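PDB 1WDV: Ala-tRNApro hydrolase ProX from Aeropyrum pernix, which probably removes alanine wrongly attached to proline tRNA, acting as a free-standing aminoacyl-tRNA deacylase that proofreads for prolyl-tRNA synthetase. Local coordinates for residues A[12-17]-A[136-141]; A[45-48]-A[54-57]; A[47-52]-A[88-93]; A[98-103]-A[132-137]. All blocks are in the same frame, centred on the assembly; numbering follows the deposited sequence.

Interaction 1 of 4, residues A[12-17]-A[136-141]; sequences RGLTWR and PRELVE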
loop_
_atom_site.group_PDB
_atom_site.type_symbol
_atom_site.label_atom_id
_atom_site.label_comp_id
_atom_site.label_asym_id
_atom_site.label_seq_id
_atom_site.Cartn_x
_atom_site.Cartn_y
_atom_site.Cartn_z
ATOM N N ARG A 12 7.850 3.880 15.857
ATOM C CA ARG A 12 6.569 4.516 16.142
ATOM C C ARG A 12 5.846 3.824 17.309
ATOM O O ARG A 12 4.768 4.268 17.723
ATOM C CB ARG A 12 5.641 4.497 14.905
ATOM C CG ARG A 12 6.167 5.148 13.607
ATOM C CD ARG A 12 6.608 6.593 13.763
ATOM N NE ARG A 12 6.855 7.203 12.449
ATOM C CZ ARG A 12 5.961 7.931 11.774
ATOM N NH1 ARG A 12 4.756 8.157 12.275
ATOM N NH2 ARG A 12 6.262 8.423 10.579
ATOM N N GLY A 13 6.431 2.739 17.809
ATOM C CA GLY A 13 5.861 1.977 18.917
ATOM C C GLY A 13 4.541 1.300 18.596
ATOM O O GLY A 13 3.692 1.121 19.468
ATOM N N LEU A 14 4.359 0.915 17.341
ATOM C CA LEU A 14 3.110 0.304 16.930
ATOM C C LEU A 14 3.118 -1.208 17.103
ATOM O O LEU A 14 4.191 -1.825 17.259
ATOM C CB LEU A 14 2.821 0.694 15.473
ATOM C CG LEU A 14 2.612 2.212 15.290
ATOM C CD1 LEU A 14 2.618 2.570 13.797
ATOM C CD2 LEU A 14 1.312 2.636 15.948
ATOM N N THR A 15 1.921 -1.792 17.090
ATOM C CA THR A 15 1.748 -3.233 17.270
ATOM C C THR A 15 1.676 -4.024 15.963
ATOM O O THR A 15 1.420 -5.233 15.987
ATOM C CB THR A 15 0.468 -3.558 18.117
ATOM O OG1 THR A 15 -0.723 -3.194 17.402
ATOM C CG2 THR A 15 0.494 -2.803 19.443
ATOM N N TRP A 16 1.935 -3.354 14.842
ATOM C CA TRP A 16 1.880 -4.009 13.530
ATOM C C TRP A 16 2.880 -5.158 13.467
ATOM O O TRP A 16 3.909 -5.136 14.133
ATOM C CB TRP A 16 2.189 -3.006 12.420
ATOM C CG TRP A 16 1.286 -1.830 12.409
ATOM C CD1 TRP A 16 0.201 -1.589 13.207
ATOM C CD2 TRP A 16 1.382 -0.729 11.514
ATOM N NE1 TRP A 16 -0.388 -0.382 12.853
ATOM C CE2 TRP A 16 0.321 0.157 11.817
ATOM C CE3 TRP A 16 2.260 -0.412 10.476
ATOM C CZ2 TRP A 16 0.120 1.354 11.119
ATOM C CZ3 TRP A 16 2.065 0.768 9.778
ATOM C CH2 TRP A 16 1.008 1.640 10.106
ATOM N N ARG A 17 2.585 -6.148 12.633
ATOM C CA ARG A 17 3.430 -7.328 12.546
ATOM C C ARG A 17 3.693 -7.729 11.112
ATOM O O ARG A 17 2.883 -7.439 10.235
ATOM C CB ARG A 17 2.726 -8.530 13.185
ATOM C CG ARG A 17 2.178 -8.355 14.574
ATOM C CD ARG A 17 1.761 -9.729 15.116
ATOM N NE ARG A 17 0.765 -10.384 14.271
ATOM C CZ ARG A 17 0.221 -11.562 14.549
ATOM N NH1 ARG A 17 0.582 -12.208 15.657
ATOM N NH2 ARG A 17 -0.687 -12.093 13.734
ATOM N N PRO A 136 -5.620 0.425 9.240
ATOM C CA PRO A 136 -5.716 1.558 8.326
ATOM C C PRO A 136 -5.788 2.882 9.087
ATOM O O PRO A 136 -5.087 3.836 8.759
ATOM C CB PRO A 136 -6.990 1.268 7.548
ATOM C CG PRO A 136 -6.938 -0.248 7.419
ATOM C CD PRO A 136 -6.519 -0.674 8.832
ATOM N N ARG A 137 -6.619 2.942 10.117
ATOM C CA ARG A 137 -6.700 4.193 10.866
ATOM C C ARG A 137 -5.382 4.582 11.502
ATOM O O ARG A 137 -5.027 5.769 11.499
ATOM C CB ARG A 137 -7.766 4.096 11.943
ATOM C CG ARG A 137 -9.111 4.124 11.311
ATOM C CD ARG A 137 -10.200 4.214 12.357
ATOM N NE ARG A 137 -11.404 4.754 11.754
ATOM C CZ ARG A 137 -12.621 4.432 12.151
ATOM N NH1 ARG A 137 -12.776 3.568 13.157
ATOM N NH2 ARG A 137 -13.672 4.975 11.554
ATOM N N GLU A 138 -4.658 3.604 12.039
ATOM C CA GLU A 138 -3.371 3.901 12.670
ATOM C C GLU A 138 -2.381 4.380 11.603
ATOM O O GLU A 138 -1.555 5.256 11.861
ATOM C CB GLU A 138 -2.819 2.675 13.406
ATOM C CG GLU A 138 -3.669 2.293 14.647
ATOM C CD GLU A 138 -3.123 1.076 15.398
ATOM O OE1 GLU A 138 -2.124 0.466 14.959
ATOM O OE2 GLU A 138 -3.715 0.718 16.443
ATOM N N LEU A 139 -2.495 3.830 10.396
ATOM C CA LEU A 139 -1.610 4.228 9.326
ATOM C C LEU A 139 -1.872 5.697 8.994
ATOM O O LEU A 139 -0.954 6.500 8.859
ATOM C CB LEU A 139 -1.862 3.358 8.085
ATOM C CG LEU A 139 -1.150 3.857 6.833
ATOM C CD1 LEU A 139 0.335 3.719 7.020
ATOM C CD2 LEU A 139 -1.638 3.038 5.604
ATOM N N VAL A 140 -3.139 6.039 8.858
ATOM C CA VAL A 140 -3.488 7.408 8.528
ATOM C C VAL A 140 -3.014 8.358 9.609
ATOM O O VAL A 140 -2.375 9.381 9.307
ATOM C CB VAL A 140 -5.004 7.536 8.292
ATOM C CG1 VAL A 140 -5.400 8.992 8.060
ATOM C CG2 VAL A 140 -5.385 6.731 7.048
ATOM N N GLU A 141 -3.273 8.025 10.864
ATOM C CA GLU A 141 -2.879 8.927 11.934
ATOM C C GLU A 141 -1.364 9.106 12.013
ATOM O O GLU A 141 -0.868 10.217 12.237
ATOM C CB GLU A 141 -3.421 8.444 13.275
ATOM C CG GLU A 141 -3.081 9.397 14.411
ATOM C CD GLU A 141 -3.876 9.132 15.655
ATOM O OE1 GLU A 141 -5.118 9.337 15.626
ATOM O OE2 GLU A 141 -3.262 8.728 16.663
HETATM O O HOH W 1 -0.356 -0.248 17.027
#
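Leu14 and Glu138 bring their backbones closest, with CA atoms 8.5 Å apart, where the loop leaving helix 4-12 passes the first turns of helix 136-143; side chains therefore span the gap. A Schellman motif ends helix 4-12, and Gly13 takes its positive-phi position, which favours glycine. The chain then turns so that Leu14 and Trp16 face the second helix. Trp16 carries the contact. The NE1-H at the edge of its indole is given to Glu138 OE1 at 2.9 Å, an N-H...O angle of 147°, with the oxygen approached nearly along its C-O bond. Ring and carboxylate lie almost in one plane, 9° apart. Glu138 suits this place because its chain, fully extended beyond CG (chi2 -180°), is long enough to bring the acid to the indole edge. OE1 has a second partner: a water donates to it at 2.8 Å and in turn accepts from Thr15 N, tying the carboxylate to the loop backbone too. Leu14 CD1 lies 3.8 Å above the indole plane, offset toward the rim, and Trp8 of helix 4-12 also meets the ring. The six-membered end of Trp16 is apolar and meets Leu139 roughly at right angles. Here Trp16 CZ2 comes within 3.7 Å of the backbone N of Leu139, and Trp16 CH2 packs against Leu139 CD1 at 3.8 Å.

Interaction 2 of 4, residues A[45-48]-A[54-57]; sequences TLIV and GVYA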
loop_
_atom_site.group_PDB
_atom_site.type_symbol
_atom_site.label_atom_id
_atom_site.label_comp_id
_atom_site.label_asym_id
_atom_site.label_seq_id
_atom_site.Cartn_x
_atom_site.Cartn_y
_atom_site.Cartn_z
ATOM N N THR A 45 -0.426 -1.459 -2.340
ATOM C CA THR A 45 0.181 -0.132 -2.344
ATOM C C THR A 45 0.543 0.087 -3.794
ATOM O O THR A 45 1.500 -0.507 -4.287
ATOM C CB THR A 45 1.497 -0.091 -1.525
ATOM O OG1 THR A 45 1.245 -0.498 -0.171
ATOM C CG2 THR A 45 2.045 1.315 -1.467
ATOM N N LEU A 46 -0.229 0.909 -4.482
ATOM C CA LEU A 46 0.022 1.180 -5.889
ATOM C C LEU A 46 0.793 2.460 -6.077
ATOM O O LEU A 46 0.414 3.492 -5.539
ATOM C CB LEU A 46 -1.302 1.320 -6.646
ATOM C CG LEU A 46 -2.241 0.121 -6.523
ATOM C CD1 LEU A 46 -3.583 0.457 -7.230
ATOM C CD2 LEU A 46 -1.570 -1.112 -7.118
ATOM N N ILE A 47 1.864 2.420 -6.861
ATOM C CA ILE A 47 2.604 3.662 -7.088
ATOM C C ILE A 47 2.006 4.384 -8.295
ATOM O O ILE A 47 1.828 3.802 -9.389
ATOM C CB ILE A 47 4.102 3.374 -7.312
ATOM C CG1 ILE A 47 4.670 2.618 -6.104
ATOM C CG2 ILE A 47 4.869 4.670 -7.540
ATOM C CD1 ILE A 47 4.565 3.371 -4.745
ATOM N N VAL A 48 1.695 5.667 -8.100
ATOM C CA VAL A 48 1.091 6.483 -9.148
ATOM C C VAL A 48 2.004 7.681 -9.412
ATOM O O VAL A 48 2.569 8.255 -8.474
ATOM C CB VAL A 48 -0.308 6.948 -8.685
ATOM C CG1 VAL A 48 -0.946 7.904 -9.692
ATOM C CG2 VAL A 48 -1.204 5.705 -8.522
ATOM N N GLY A 54 5.877 14.061 -9.517
ATOM C CA GLY A 54 5.230 13.658 -8.274
ATOM C C GLY A 54 5.006 12.153 -8.190
ATOM O O GLY A 54 4.710 11.495 -9.193
ATOM N N VAL A 55 5.167 11.604 -6.992
ATOM C CA VAL A 55 5.007 10.173 -6.816
ATOM C C VAL A 55 4.096 9.936 -5.634
ATOM O O VAL A 55 4.294 10.510 -4.559
ATOM C CB VAL A 55 6.352 9.482 -6.560
ATOM C CG1 VAL A 55 6.144 7.961 -6.471
ATOM C CG2 VAL A 55 7.342 9.842 -7.711
ATOM N N TYR A 56 3.113 9.068 -5.835
ATOM C CA TYR A 56 2.161 8.732 -4.794
ATOM C C TYR A 56 2.115 7.221 -4.542
ATOM O O TYR A 56 2.390 6.431 -5.449
ATOM C CB TYR A 56 0.760 9.168 -5.210
ATOM C CG TYR A 56 0.633 10.609 -5.618
ATOM C CD1 TYR A 56 1.018 11.015 -6.897
ATOM C CD2 TYR A 56 0.129 11.562 -4.734
ATOM C CE1 TYR A 56 0.907 12.340 -7.300
ATOM C CE2 TYR A 56 0.018 12.918 -5.137
ATOM C CZ TYR A 56 0.412 13.275 -6.425
ATOM O OH TYR A 56 0.341 14.585 -6.854
ATOM N N ALA A 57 1.806 6.838 -3.308
ATOM C CA ALA A 57 1.630 5.424 -2.929
ATOM C C ALA A 57 0.155 5.438 -2.513
ATOM O O ALA A 57 -0.225 6.140 -1.590
ATOM C CB ALA A 57 2.520 5.056 -1.748
#
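Ile47 holds CG1 anti to its carbonyl carbon (chi1 -57°), which places CG2 anti to the backbone N and sends its two branches to different residues of the facing strand in this antiparallel beta hairpin. Ile47 CG2 meets Val55 CG1 at 3.7 Å, while the longer branch ends at Ile47 CD1, 4.0 Å from Ala57 CB. Val55 also turns CG1 anti to its backbone N (chi1 -176°), and the two beta-branched residues thus meet methyl to methyl at a slant. Ala57 is the non-hydrogen-bonded partner of Ile47; its small CB touches both Ile47 CD1 and Thr45 CG2, the latter at 3.8 Å. Thr45 suits a buried strand position because its methyl packs beside Ala57 while OG1 is satisfied by Val98 O of a neighbouring loop.

One residue further along, Val48 and Tyr56 form the hydrogen-bonded pair. Val48 N gives to Tyr56 O at 2.8 Å, and Tyr56 N returns a bond to Val48 O at 2.8 Å. These two residues share the face opposite to that of Ile47 and Ala57, toward helix 68-75, on whose Met71 and Ala75 the tyrosine rests. Its hydroxyl reaches back to Asp50 OD2 near the turn of the hairpin, which gives the hydroxyl of this partly exposed tyrosine a partner. The ring also turns its edge to the neighbouring strand: Val48 O lies in the ring plane, 3.5 Å from Tyr56 CD1.

Interaction 3 of 4, residues A[47-52]-A[88-93]; sequences IVLDNA and VELTGY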
loop_
_atom_site.group_PDB
_atom_site.type_symbol
_atom_site.label_atom_id
_atom_site.label_comp_id
_atom_site.label_asym_id
_atom_site.label_seq_id
_atom_site.Cartn_x
_atom_site.Cartn_y
_atom_site.Cartn_z
ATOM N N ILE A 47 1.864 2.420 -6.861
ATOM C CA ILE A 47 2.604 3.662 -7.088
ATOM C C ILE A 47 2.006 4.384 -8.295
ATOM O O ILE A 47 1.828 3.802 -9.389
ATOM C CB ILE A 47 4.102 3.374 -7.312
ATOM C CG1 ILE A 47 4.670 2.618 -6.104
ATOM C CG2 ILE A 47 4.869 4.670 -7.540
ATOM C CD1 ILE A 47 4.565 3.371 -4.745
ATOM N N VAL A 48 1.695 5.667 -8.100
ATOM C CA VAL A 48 1.091 6.483 -9.148
ATOM C C VAL A 48 2.004 7.681 -9.412
ATOM O O VAL A 48 2.569 8.255 -8.474
ATOM C CB VAL A 48 -0.308 6.948 -8.685
ATOM C CG1 VAL A 48 -0.946 7.904 -9.692
ATOM C CG2 VAL A 48 -1.204 5.705 -8.522
ATOM N N LEU A 49 2.134 8.050 -10.689
ATOM C CA LEU A 49 3.011 9.153 -11.068
ATOM C C LEU A 49 2.262 10.281 -11.740
ATOM O O LEU A 49 1.414 10.020 -12.587
ATOM C CB LEU A 49 4.049 8.650 -12.064
ATOM C CG LEU A 49 4.803 7.381 -11.652
ATOM C CD1 LEU A 49 5.717 6.964 -12.810
ATOM C CD2 LEU A 49 5.617 7.643 -10.396
ATOM N N ASP A 50 2.558 11.533 -11.396
ATOM C CA ASP A 50 1.919 12.605 -12.131
ATOM C C ASP A 50 2.917 13.060 -13.204
ATOM O O ASP A 50 4.026 12.524 -13.300
ATOM C CB ASP A 50 1.440 13.768 -11.219
ATOM C CG ASP A 50 2.568 14.513 -10.502
ATOM O OD1 ASP A 50 3.665 14.675 -11.066
ATOM O OD2 ASP A 50 2.323 14.976 -9.344
ATOM N N ASN A 51 2.536 14.010 -14.049
ATOM C CA ASN A 51 3.457 14.432 -15.096
ATOM C C ASN A 51 4.467 15.522 -14.726
ATOM O O ASN A 51 5.063 16.145 -15.615
ATOM C CB ASN A 51 2.660 14.846 -16.334
ATOM C CG ASN A 51 1.857 16.118 -16.114
ATOM O OD1 ASN A 51 1.716 16.607 -14.991
ATOM N ND2 ASN A 51 1.325 16.659 -17.202
ATOM N N ALA A 52 4.681 15.746 -13.433
ATOM C CA ALA A 52 5.627 16.749 -12.980
ATOM C C ALA A 52 6.555 16.235 -11.888
ATOM O O ALA A 52 6.929 16.980 -10.989
ATOM C CB ALA A 52 4.878 18.003 -12.489
ATOM N N VAL A 88 9.896 -0.538 -8.540
ATOM C CA VAL A 88 11.090 -0.962 -7.832
ATOM C C VAL A 88 12.129 0.139 -7.715
ATOM O O VAL A 88 12.690 0.366 -6.632
ATOM C CB VAL A 88 11.724 -2.185 -8.522
ATOM C CG1 VAL A 88 13.018 -2.547 -7.812
ATOM C CG2 VAL A 88 10.727 -3.344 -8.499
ATOM N N GLU A 89 12.359 0.834 -8.827
ATOM C CA GLU A 89 13.331 1.918 -8.876
ATOM C C GLU A 89 13.000 3.061 -7.913
ATOM O O GLU A 89 13.857 3.531 -7.182
ATOM C CB GLU A 89 13.389 2.459 -10.312
ATOM C CG GLU A 89 14.065 3.798 -10.507
ATOM C CD GLU A 89 13.827 4.383 -11.919
ATOM O OE1 GLU A 89 12.752 4.117 -12.520
ATOM O OE2 GLU A 89 14.706 5.117 -12.418
ATOM N N LEU A 90 11.741 3.506 -7.908
ATOM C CA LEU A 90 11.363 4.660 -7.057
ATOM C C LEU A 90 11.113 4.330 -5.577
ATOM O O LEU A 90 11.196 5.227 -4.724
ATOM C CB LEU A 90 10.120 5.347 -7.651
ATOM C CG LEU A 90 10.259 5.918 -9.070
ATOM C CD1 LEU A 90 8.916 6.370 -9.629
ATOM C CD2 LEU A 90 11.290 7.042 -9.041
ATOM N N THR A 91 10.852 3.057 -5.248
ATOM C CA THR A 91 10.570 2.723 -3.855
ATOM C C THR A 91 11.665 1.948 -3.160
ATOM O O THR A 91 11.837 2.062 -1.944
ATOM C CB THR A 91 9.276 1.874 -3.677
ATOM O OG1 THR A 91 9.472 0.593 -4.268
ATOM C CG2 THR A 91 8.063 2.527 -4.347
ATOM N N GLY A 92 12.394 1.155 -3.940
ATOM C CA GLY A 92 13.436 0.319 -3.380
ATOM C C GLY A 92 12.891 -1.015 -2.871
ATOM O O GLY A 92 13.604 -1.771 -2.199
ATOM N N TYR A 93 11.629 -1.312 -3.160
ATOM C CA TYR A 93 11.022 -2.579 -2.723
ATOM C C TYR A 93 10.553 -3.381 -3.928
ATOM O O TYR A 93 10.247 -2.827 -4.974
ATOM C CB TYR A 93 9.841 -2.314 -1.812
ATOM C CG TYR A 93 10.240 -1.652 -0.514
ATOM C CD1 TYR A 93 10.139 -0.263 -0.345
ATOM C CD2 TYR A 93 10.690 -2.415 0.537
ATOM C CE1 TYR A 93 10.474 0.335 0.873
ATOM C CE2 TYR A 93 11.024 -1.832 1.745
ATOM C CZ TYR A 93 10.913 -0.469 1.914
ATOM O OH TYR A 93 11.224 0.061 3.152
#
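Ile47 and Thr91 point at each other tip to tip, the isoleucine from strand 43-50 and the threonine from the last turn of helix 84-91, in a helix-on-sheet packing. The methyl CG2 of Thr91 comes down on the end of the isoleucine, 3.6 Å from Ile47 CD1 and 3.8 Å from Ile47 CG1. Two residues along the strand, on the same face of the sheet, Leu49 meets Leu90 differently: their branches pass at a slant and touch through one pair of methyls, Leu49 CD2 and Leu90 CD1, 3.6 Å apart. The contact is wholly aliphatic, mostly methyl to methyl, with no hydrogen bond crossing from strand to helix, so branched aliphatic residues suit the strand side.

Threonine at position 91 serves two purposes. Its OG1 is tucked between its own backbone N and carbonyl carbon (chi1 66°), which leaves CG2 beside the backbone N and directed to the sheet. The hydroxyl is kept within the helix end: it bonds to Val87 O one turn back, and Thr91 OG1 accepts from Tyr93 N at 3.1 Å, an ST turn. Between them Gly92 leaves the helix with positive phi, where a side chain would jam against the preceding carbonyl oxygen.

The strand finishes in a comparable way. Asp50 takes hold of the turn that follows: OD1 accepts from Gly54 N and from Ala52 N, and the bond from Ala52, two residues on, makes an Asx turn. Ala52 N lies 2.8 Å from Asp50 OD1, approaching on the anti side and 33° out of the carboxylate plane.

Interaction 4 of 4, residues A[98-103]-A[132-137]; sequences VPPVAL and LEFSPR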
loop_
_atom_site.group_PDB
_atom_site.type_symbol
_atom_site.label_atom_id
_atom_site.label_comp_id
_atom_site.label_asym_id
_atom_site.label_seq_id
_atom_site.Cartn_x
_atom_site.Cartn_y
_atom_site.Cartn_z
ATOM N N VAL A 98 5.629 -4.013 -1.938
ATOM C CA VAL A 98 5.704 -2.572 -1.639
ATOM C C VAL A 98 4.912 -2.241 -0.389
ATOM O O VAL A 98 3.712 -2.459 -0.354
ATOM C CB VAL A 98 5.163 -1.740 -2.817
ATOM C CG1 VAL A 98 5.268 -0.224 -2.539
ATOM C CG2 VAL A 98 5.983 -2.064 -4.078
ATOM N N PRO A 99 5.576 -1.735 0.658
ATOM C CA PRO A 99 4.903 -1.378 1.910
ATOM C C PRO A 99 4.296 0.022 1.844
ATOM O O PRO A 99 4.662 0.823 0.996
ATOM C CB PRO A 99 6.019 -1.458 2.938
ATOM C CG PRO A 99 7.222 -0.908 2.119
ATOM C CD PRO A 99 7.034 -1.509 0.740
ATOM N N PRO A 100 3.357 0.336 2.761
ATOM C CA PRO A 100 2.726 1.659 2.788
ATOM C C PRO A 100 3.495 2.632 3.695
ATOM O O PRO A 100 3.112 3.793 3.864
ATOM C CB PRO A 100 1.317 1.342 3.315
ATOM C CG PRO A 100 1.588 0.258 4.303
ATOM C CD PRO A 100 2.592 -0.638 3.573
ATOM N N VAL A 101 4.583 2.154 4.286
ATOM C CA VAL A 101 5.421 2.976 5.151
ATOM C C VAL A 101 6.879 2.675 4.830
ATOM O O VAL A 101 7.183 1.701 4.121
ATOM C CB VAL A 101 5.174 2.671 6.652
ATOM C CG1 VAL A 101 3.739 3.009 7.025
ATOM C CG2 VAL A 101 5.489 1.197 6.968
ATOM N N ALA A 102 7.771 3.517 5.348
ATOM C CA ALA A 102 9.209 3.353 5.130
ATOM C C ALA A 102 9.612 3.446 3.649
ATOM O O ALA A 102 10.586 2.803 3.185
ATOM C CB ALA A 102 9.687 2.031 5.750
ATOM N N LEU A 103 8.877 4.280 2.913
ATOM C CA LEU A 103 9.175 4.556 1.508
ATOM C C LEU A 103 9.992 5.866 1.471
ATOM O O LEU A 103 10.076 6.581 2.506
ATOM C CB LEU A 103 7.866 4.793 0.732
ATOM C CG LEU A 103 6.865 3.640 0.657
ATOM C CD1 LEU A 103 5.540 4.157 0.110
ATOM C CD2 LEU A 103 7.459 2.530 -0.232
ATOM N N LEU A 132 2.369 -7.115 5.725
ATOM C CA LEU A 132 2.320 -6.269 6.914
ATOM C C LEU A 132 0.898 -6.234 7.449
ATOM O O LEU A 132 -0.019 -5.778 6.758
ATOM C CB LEU A 132 2.729 -4.835 6.561
ATOM C CG LEU A 132 2.559 -3.765 7.656
ATOM C CD1 LEU A 132 3.509 -4.069 8.805
ATOM C CD2 LEU A 132 2.848 -2.382 7.060
ATOM N N GLU A 133 0.710 -6.723 8.674
ATOM C CA GLU A 133 -0.603 -6.713 9.301
ATOM C C GLU A 133 -0.679 -5.373 10.025
ATOM O O GLU A 133 0.129 -5.112 10.942
ATOM C CB GLU A 133 -0.709 -7.848 10.308
ATOM C CG GLU A 133 -1.982 -7.846 11.126
ATOM C CD GLU A 133 -1.857 -8.855 12.260
ATOM O OE1 GLU A 133 -2.090 -10.052 12.023
ATOM O OE2 GLU A 133 -1.466 -8.459 13.372
ATOM N N PHE A 134 -1.617 -4.522 9.607
ATOM C CA PHE A 134 -1.745 -3.188 10.213
ATOM C C PHE A 134 -3.171 -2.631 10.243
ATOM O O PHE A 134 -4.081 -3.154 9.625
ATOM C CB PHE A 134 -0.828 -2.192 9.460
ATOM C CG PHE A 134 -1.327 -1.784 8.083
ATOM C CD1 PHE A 134 -2.061 -0.601 7.909
ATOM C CD2 PHE A 134 -1.035 -2.560 6.951
ATOM C CE1 PHE A 134 -2.489 -0.209 6.637
ATOM C CE2 PHE A 134 -1.454 -2.176 5.676
ATOM C CZ PHE A 134 -2.190 -0.991 5.513
ATOM N N SER A 135 -3.335 -1.528 10.959
ATOM C CA SER A 135 -4.636 -0.865 11.073
ATOM C C SER A 135 -4.646 0.342 10.157
ATOM O O SER A 135 -3.789 1.204 10.275
ATOM C CB SER A 135 -4.836 -0.353 12.502
ATOM O OG SER A 135 -5.787 0.714 12.510
ATOM N N PRO A 136 -5.620 0.425 9.240
ATOM C CA PRO A 136 -5.716 1.558 8.326
ATOM C C PRO A 136 -5.788 2.882 9.087
ATOM O O PRO A 136 -5.087 3.836 8.759
ATOM C CB PRO A 136 -6.990 1.268 7.548
ATOM C CG PRO A 136 -6.938 -0.248 7.419
ATOM C CD PRO A 136 -6.519 -0.674 8.832
ATOM N N ARG A 137 -6.619 2.942 10.117
ATOM C CA ARG A 137 -6.700 4.193 10.866
ATOM C C ARG A 137 -5.382 4.582 11.502
ATOM O O ARG A 137 -5.027 5.769 11.499
ATOM C CB ARG A 137 -7.766 4.096 11.943
ATOM C CG ARG A 137 -9.111 4.124 11.311
ATOM C CD ARG A 137 -10.200 4.214 12.357
ATOM N NE ARG A 137 -11.404 4.754 11.754
ATOM C CZ ARG A 137 -12.621 4.432 12.151
ATOM N NH1 ARG A 137 -12.776 3.568 13.157
ATOM N NH2 ARG A 137 -13.672 4.975 11.554
#
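Pro100 and Phe134 bring two rings together: CG of the proline lies 4.1 Å from CE2 of the phenylalanine and 4.2 Å from its CZ, approaching obliquely; the two side chains run past each other in opposite directions. Phe134 is also met by the indole of Trp16, the two planes inclined at about 50°, and by Leu139 of helix 136-143. Its side chain stands in the crowded position between its own backbone N and carbonyl carbon (chi1 74°), which carries the ring from the end of strand 130-134 toward the loop.

Residues 98-103 belong to the long loop between helix 84-91 and strand 108-112, and the contact lays that loop against the three-stranded antiparallel sheet, through the central strand 130-134. A proline fits such a loop well: it restricts phi and offers a compact apolar ring with no amide N-H to satisfy in this buried place. Leu132, two residues before Phe134 and on the same side of the strand, supplies the other apolar surface that meets Pro100. With CG anti to the backbone N (chi1 172°), it presents a single methyl, CD2, which sits 3.9 Å from Pro100 CD and 4.0 Å from Pro100 CG. Beyond the proline, Val101 reaches that same methyl more loosely, its CG2 being 4.4 Å from Leu132 CD2.

Interactions 2 and 3 share Ile47 and Val48, their centres about 6 Å apart: strand 43-50 pairs with its hairpin partner and receives helix 84-91 on one face. Interactions 1 and 4 lie about 8 Å apart, centre to centre, and share Pro136 and Arg137; Leu139 CD1 packs on Val101 CG1 of the loop, and Arg17 forms a salt bridge with Glu133. Loop 98-103 bridges the two groups, since Tyr93 OH lies 2.8 Å from Ala102 O and Ala57 CB touches Leu103. Interactions 1 and 3, with centres about 23 Å apart, sit on opposite sides of the chain's centre and do not touch.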